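Local coordinates for uncharacterized protein (Bacteroides ovatus, PDB 4IRT), which is of unknown function but is a putative neuraminidase, with a BNR-repeat domain of the beta-propeller clan, at residues 267-272 and 278-283; 300-305 and 312-317. All blocks are in the same frame, centred on the assembly; numbering follows the deposited sequence.

How the contacts relate
Both contacts lie on the same side of the chain's centre, with about 11 Å between their own centres, and they follow one another in sequence: 267-272 with 278-283 closes before 300-305 with 312-317 opens. Contact 1 joins the two inner strands of the four-stranded antiparallel sheet 255-294. Contact 2 belongs to the long connection from strand 290-294 to strand 318-322, which starts the next such sheet, an arrangement consistent with successive propeller blades. The connection folds back over the hairpin: Phe-302 packs on Pro-278, Ile-312 meets Tyr-269, and the Tyr-280 hydroxyl probably hydrogen-bonds Ala-315 O. The loop is thus anchored on the sheet that precedes it.

Contact 1 (267-272 and 278-283); sequences ATYWRE and PQYRIV
Arg-281 lies across the indole of Trp-270 on one side of a beta hairpin, strands 264-271 and 278-285, the inner pair of a four-stranded antiparallel sheet of the propeller type. Backbone bonds pair Thr-268 with Arg-281 and Trp-270 with Gln-279. With chi1 at 69°, Trp-270 holds CG between its backbone N and carbonyl carbon, and the ring comes down over the partner strand. Arg-281 bends at chi2, which runs its chain along one face of the indole: CG sits 3.4 Å from the centroid of the six-membered ring as a CH-pi contact, while the guanidinium stacks flat on the pyrrole end, planes 10° apart, with CZ 3.8 Å from the five-membered centroid in a cation-pi contact. At the indole's edge, Val-283 CG2 touches Trp-270 CH2 at 3.7 Å. Two nitrogens of Arg-281, NE and NH2, grip Trp-270 O side-on from above its carbonyl plane; with Gln-279 N this oxygen takes three donors. NE also bonds Gln-279 O, on the face opposite Trp-270 N. These bonds and the stack should fix the guanidinium's rotation. On the other side of the sheet, Tyr-269 CD2 meets Tyr-280 CE1 at 4.2 Å. Glu-272 completes the setting with a salt bridge, its OE1 taking Arg-281 NH1 at 2.9 Å and NH2 at 2.7 Å, both from the same face of the carboxylate.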
loop_
_atom_site.group_PDB
_atom_site.type_symbol
_atom_site.label_atom_id
_atom_site.label_comp_id
_atom_site.label_asym_id
_atom_site.label_seq_id
_atom_site.Cartn_x
_atom_site.Cartn_y
_atom_site.Cartn_z
ATOM N N ALA A 267 4.534 7.547 5.710
ATOM C CA ALA A 267 5.815 7.615 4.993
ATOM C C ALA A 267 5.614 8.169 3.591
ATOM O O ALA A 267 4.738 7.722 2.841
ATOM C CB ALA A 267 6.460 6.246 4.925
ATOM N N THR A 268 6.406 9.174 3.247
ATOM C CA THR A 268 6.280 9.841 1.976
ATOM C C THR A 268 7.553 10.609 1.674
ATOM O O THR A 268 8.612 10.343 2.279
ATOM C CB THR A 268 5.006 10.752 1.903
ATOM O OG1 THR A 268 4.844 11.236 0.578
ATOM C CG2 THR A 268 5.110 11.960 2.863
ATOM N N TYR A 269 7.475 11.515 0.685
ATOM C CA TYR A 269 8.581 12.404 0.378
ATOM C C TYR A 269 8.124 13.772 -0.156
ATOM O O TYR A 269 7.016 13.922 -0.654
ATOM C CB TYR A 269 9.623 11.760 -0.555
ATOM C CG TYR A 269 9.187 11.390 -1.980
ATOM C CD1 TYR A 269 9.004 12.368 -2.955
ATOM C CD2 TYR A 269 9.010 10.061 -2.341
ATOM C CE1 TYR A 269 8.629 12.031 -4.250
ATOM C CE2 TYR A 269 8.638 9.688 -3.646
ATOM C CZ TYR A 269 8.439 10.670 -4.587
ATOM O OH TYR A 269 8.081 10.350 -5.876
ATOM N N TRP A 270 8.985 14.764 0.031
ATOM C CA TRP A 270 8.834 16.110 -0.521
ATOM C C TRP A 270 10.165 16.872 -0.338
ATOM O O TRP A 270 11.035 16.440 0.416
ATOM C CB TRP A 270 7.629 16.841 0.128
ATOM C CG TRP A 270 7.831 17.216 1.610
ATOM C CD1 TRP A 270 8.507 18.305 2.098
ATOM C CD2 TRP A 270 7.283 16.546 2.754
ATOM N NE1 TRP A 270 8.448 18.329 3.473
ATOM C CE2 TRP A 270 7.707 17.261 3.901
ATOM C CE3 TRP A 270 6.459 15.433 2.921
ATOM C CZ2 TRP A 270 7.356 16.873 5.183
ATOM C CZ3 TRP A 270 6.133 15.038 4.221
ATOM C CH2 TRP A 270 6.573 15.750 5.314
ATOM N N ARG A 271 10.323 18.009 -1.022
ATOM C CA ARG A 271 11.577 18.788 -0.938
ATOM C C ARG A 271 11.593 19.859 0.156
ATOM O O ARG A 271 10.549 20.355 0.606
ATOM C CB ARG A 271 11.930 19.453 -2.280
ATOM C CG ARG A 271 11.028 20.609 -2.714
ATOM C CD ARG A 271 11.551 21.292 -3.989
ATOM N NE ARG A 271 10.589 22.310 -4.420
ATOM C CZ ARG A 271 10.526 23.552 -3.934
ATOM N NH1 ARG A 271 11.385 23.970 -3.011
ATOM N NH2 ARG A 271 9.568 24.386 -4.341
ATOM N N GLU A 272 12.793 20.181 0.619
ATOM C CA GLU A 272 12.994 21.394 1.430
ATOM C C GLU A 272 12.704 22.659 0.601
ATOM O O GLU A 272 12.893 22.665 -0.622
ATOM C CB GLU A 272 14.426 21.436 1.980
ATOM C CG GLU A 272 14.763 20.338 2.947
ATOM C CD GLU A 272 13.964 20.436 4.227
ATOM O OE1 GLU A 272 12.778 20.028 4.238
ATOM O OE2 GLU A 272 14.533 20.934 5.226
ATOM N N PRO A 278 13.994 16.239 -3.651
ATOM C CA PRO A 278 13.007 15.591 -2.792
ATOM C C PRO A 278 13.696 14.725 -1.758
ATOM O O PRO A 278 14.738 14.132 -2.055
ATOM C CB PRO A 278 12.193 14.739 -3.787
ATOM C CG PRO A 278 12.402 15.419 -5.108
ATOM C CD PRO A 278 13.824 15.866 -5.066
ATOM N N GLN A 279 13.118 14.639 -0.554
ATOM C CA GLN A 279 13.705 13.889 0.541
ATOM C C GLN A 279 12.628 13.053 1.172
ATOM O O GLN A 279 11.493 13.521 1.317
ATOM C CB GLN A 279 14.244 14.841 1.634
ATOM C CG GLN A 279 15.263 15.861 1.161
ATOM C CD GLN A 279 16.651 15.281 0.902
ATOM O OE1 GLN A 279 16.917 14.097 1.153
ATOM N NE2 GLN A 279 17.534 16.111 0.390
ATOM N N TYR A 280 13.003 11.850 1.586
ATOM C CA TYR A 280 12.127 10.972 2.324
ATOM C C TYR A 280 11.779 11.531 3.713
ATOM O O TYR A 280 12.605 12.172 4.380
ATOM C CB TYR A 280 12.748 9.597 2.458
ATOM C CG TYR A 280 12.716 8.727 1.233
ATOM C CD1 TYR A 280 11.515 8.153 0.792
ATOM C CD2 TYR A 280 13.896 8.432 0.507
ATOM C CE1 TYR A 280 11.477 7.309 -0.292
ATOM C CE2 TYR A 280 13.847 7.590 -0.621
ATOM C CZ TYR A 280 12.653 7.034 -0.992
ATOM O OH TYR A 280 12.528 6.157 -2.054
ATOM N N ARG A 281 10.527 11.321 4.114
ATOM C CA ARG A 281 9.956 11.860 5.325
ATOM C C ARG A 281 9.148 10.826 6.067
ATOM O O ARG A 281 8.573 9.934 5.462
ATOM C CB ARG A 281 8.965 12.975 4.966
ATOM C CG ARG A 281 9.528 13.979 3.991
ATOM C CD ARG A 281 10.534 14.930 4.619
ATOM N NE ARG A 281 11.095 15.837 3.605
ATOM C CZ ARG A 281 11.612 17.044 3.844
ATOM N NH1 ARG A 281 11.686 17.482 5.083
ATOM N NH2 ARG A 281 12.082 17.796 2.846
ATOM N N ILE A 282 9.038 11.017 7.377
ATOM C CA ILE A 282 8.009 10.371 8.173
ATOM C C ILE A 282 7.206 11.429 8.947
ATOM O O ILE A 282 7.770 12.405 9.448
ATOM C CB ILE A 282 8.630 9.282 9.097
ATOM C CG1 ILE A 282 7.545 8.379 9.671
ATOM C CG2 ILE A 282 9.488 9.896 10.203
ATOM C CD1 ILE A 282 8.067 7.064 10.202
ATOM N N VAL A 283 5.891 11.223 9.030
ATOM C CA VAL A 283 4.977 12.096 9.768
ATOM C C VAL A 283 4.209 11.183 10.715
ATOM O O VAL A 283 3.658 10.179 10.288
ATOM C CB VAL A 283 4.025 12.796 8.797
ATOM C CG1 VAL A 283 2.918 13.575 9.494
ATOM C CG2 VAL A 283 4.791 13.656 7.813
#

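Contact 2 (300-305 and 312-317)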
loop_
_atom_site.group_PDB
_atom_site.type_symbol
_atom_site.label_atom_id
_atom_site.label_comp_id
_atom_site.label_asym_id
_atom_site.label_seq_id
_atom_site.Cartn_x
_atom_site.Cartn_y
_atom_site.Cartn_z
ATOM N N THR A 300 20.723 14.464 -5.140
ATOM C CA THR A 300 20.382 14.442 -6.556
ATOM C C THR A 300 18.934 14.899 -6.774
ATOM O O THR A 300 17.999 14.253 -6.302
ATOM C CB THR A 300 20.558 13.028 -7.129
ATOM O OG1 THR A 300 21.832 12.534 -6.706
ATOM C CG2 THR A 300 20.474 13.011 -8.658
ATOM N N PRO A 301 18.764 16.036 -7.462
ATOM C CA PRO A 301 17.450 16.602 -7.706
ATOM C C PRO A 301 16.635 15.816 -8.698
ATOM O O PRO A 301 17.190 15.116 -9.545
ATOM C CB PRO A 301 17.744 17.989 -8.282
ATOM C CG PRO A 301 19.116 17.884 -8.867
ATOM C CD PRO A 301 19.841 16.923 -7.956
ATOM N N PHE A 302 15.314 15.921 -8.563
ATOM C CA PHE A 302 14.398 15.556 -9.634
ATOM C C PHE A 302 13.115 16.318 -9.382
ATOM O O PHE A 302 12.941 16.917 -8.322
ATOM C CB PHE A 302 14.132 14.041 -9.736
ATOM C CG PHE A 302 13.315 13.461 -8.610
ATOM C CD1 PHE A 302 11.927 13.386 -8.689
ATOM C CD2 PHE A 302 13.943 12.936 -7.489
ATOM C CE1 PHE A 302 11.191 12.810 -7.658
ATOM C CE2 PHE A 302 13.213 12.377 -6.447
ATOM C CZ PHE A 302 11.839 12.302 -6.534
ATOM N N THR A 303 12.226 16.294 -10.366
ATOM C CA THR A 303 10.920 16.935 -10.230
ATOM C C THR A 303 9.881 16.011 -10.777
ATOM O O THR A 303 10.150 15.239 -11.705
ATOM C CB THR A 303 10.854 18.315 -10.928
ATOM O OG1 THR A 303 9.602 18.940 -10.600
ATOM C CG2 THR A 303 11.007 18.205 -12.446
ATOM N N LEU A 304 8.697 16.060 -10.175
ATOM C CA LEU A 304 7.557 15.262 -10.621
ATOM C C LEU A 304 6.867 15.875 -11.841
ATOM O O LEU A 304 6.256 15.146 -12.646
ATOM C CB LEU A 304 6.541 15.133 -9.484
ATOM C CG LEU A 304 7.011 14.455 -8.195
ATOM C CD1 LEU A 304 5.958 14.502 -7.090
ATOM C CD2 LEU A 304 7.415 13.021 -8.528
ATOM N N LYS A 305 6.932 17.199 -11.963
ATOM C CA LYS A 305 6.275 17.920 -13.047
ATOM C C LYS A 305 6.763 17.442 -14.417
ATOM O O LYS A 305 7.966 17.228 -14.612
ATOM C CB LYS A 305 6.512 19.428 -12.891
ATOM C CG LYS A 305 5.784 20.313 -13.904
ATOM C CD LYS A 305 5.933 21.800 -13.570
ATOM C CE LYS A 305 5.074 22.677 -14.490
ATOM N NZ LYS A 305 5.308 24.145 -14.305
ATOM N N ILE A 312 10.375 7.719 -11.887
ATOM C CA ILE A 312 10.776 8.526 -10.746
ATOM C C ILE A 312 11.987 7.812 -10.099
ATOM O O ILE A 312 11.956 6.590 -9.873
ATOM C CB ILE A 312 9.631 8.723 -9.742
ATOM C CG1 ILE A 312 8.411 9.359 -10.425
ATOM C CG2 ILE A 312 10.094 9.607 -8.600
ATOM C CD1 ILE A 312 7.117 9.178 -9.670
ATOM N N PRO A 313 13.059 8.562 -9.807
ATOM C CA PRO A 313 14.317 7.978 -9.348
ATOM C C PRO A 313 14.286 7.331 -7.976
ATOM O O PRO A 313 15.240 6.644 -7.605
ATOM C CB PRO A 313 15.272 9.188 -9.295
ATOM C CG PRO A 313 14.578 10.301 -9.973
ATOM C CD PRO A 313 13.128 10.028 -9.907
ATOM N N ILE A 314 13.234 7.598 -7.202
ATOM C CA ILE A 314 13.089 6.984 -5.893
ATOM C C ILE A 314 11.701 6.325 -5.791
ATOM O O ILE A 314 10.738 6.722 -6.470
ATOM C CB ILE A 314 13.310 7.973 -4.732
ATOM C CG1 ILE A 314 12.244 9.045 -4.694
ATOM C CG2 ILE A 314 14.682 8.647 -4.833
ATOM C CD1 ILE A 314 12.385 10.013 -3.548
ATOM N N ALA A 315 11.621 5.299 -4.947
ATOM C CA ALA A 315 10.373 4.593 -4.712
ATOM C C ALA A 315 9.557 5.258 -3.633
ATOM O O ALA A 315 10.105 5.802 -2.679
ATOM C CB ALA A 315 10.653 3.162 -4.300
ATOM N N ARG A 316 8.248 5.151 -3.742
ATOM C CA ARG A 316 7.403 5.467 -2.611
ATOM C C ARG A 316 7.644 4.401 -1.502
ATOM O O ARG A 316 7.879 3.229 -1.789
ATOM C CB ARG A 316 5.962 5.513 -3.036
ATOM C CG ARG A 316 5.712 6.701 -3.934
ATOM C CD ARG A 316 4.352 6.687 -4.562
ATOM N NE ARG A 316 4.240 5.592 -5.510
ATOM C CZ ARG A 316 3.246 5.445 -6.370
ATOM N NH1 ARG A 316 2.237 6.295 -6.388
ATOM N NH2 ARG A 316 3.239 4.405 -7.188
ATOM N N PRO A 317 7.649 4.829 -0.241
ATOM C CA PRO A 317 8.150 3.975 0.820
ATOM C C PRO A 317 7.139 3.148 1.589
ATOM O O PRO A 317 5.925 3.404 1.546
ATOM C CB PRO A 317 8.807 4.988 1.751
ATOM C CG PRO A 317 7.920 6.175 1.657
ATOM C CD PRO A 317 7.560 6.241 0.188
#
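Pro-313 sits over one face of the Phe-302 ring, its CD 3.7 Å from the ring centroid and 14° off the normal, a CH-pi contact at the heart of a loop-on-loop packing. Neither segment is a regular strand or helix; both belong to the connection between strands 290-294 and 318-322, which links successive sheets of the propeller-like fold. Phe-302 chi1 is 70°, which tucks CG between N and C of its own backbone, and chi2 near 91° presents the ring's face to the pyrrolidine, whose CG also lies 3.7 Å from Phe-302 CG. The two neighbours of the proline reach the far end of the ring obliquely. Ile-312 uses its CG2 branch, 3.5 Å from Phe-302 CE1. Ile-314, its CG1 likewise set between N and the carbonyl carbon and its chain extended, sends CG1 and CD1 to the CE2 and CZ end; CG1 is 3.8 Å from CZ. The longer branch of Ile-312 leads elsewhere: its CD1 meets Leu-304 CD2 at 4.0 Å, and that same leucine methyl lies in the plane of the Phe-302 ring at its edge. Polar anchors come from outside, with Glu-249 bonding Thr-303 OG1 and Leu-304 N, and Arg-331 bonding Ile-312 O. No hydrogen bond crosses between the segments, so their mutual attachment rests on dispersion, the CH-pi contact and burial of apolar surface.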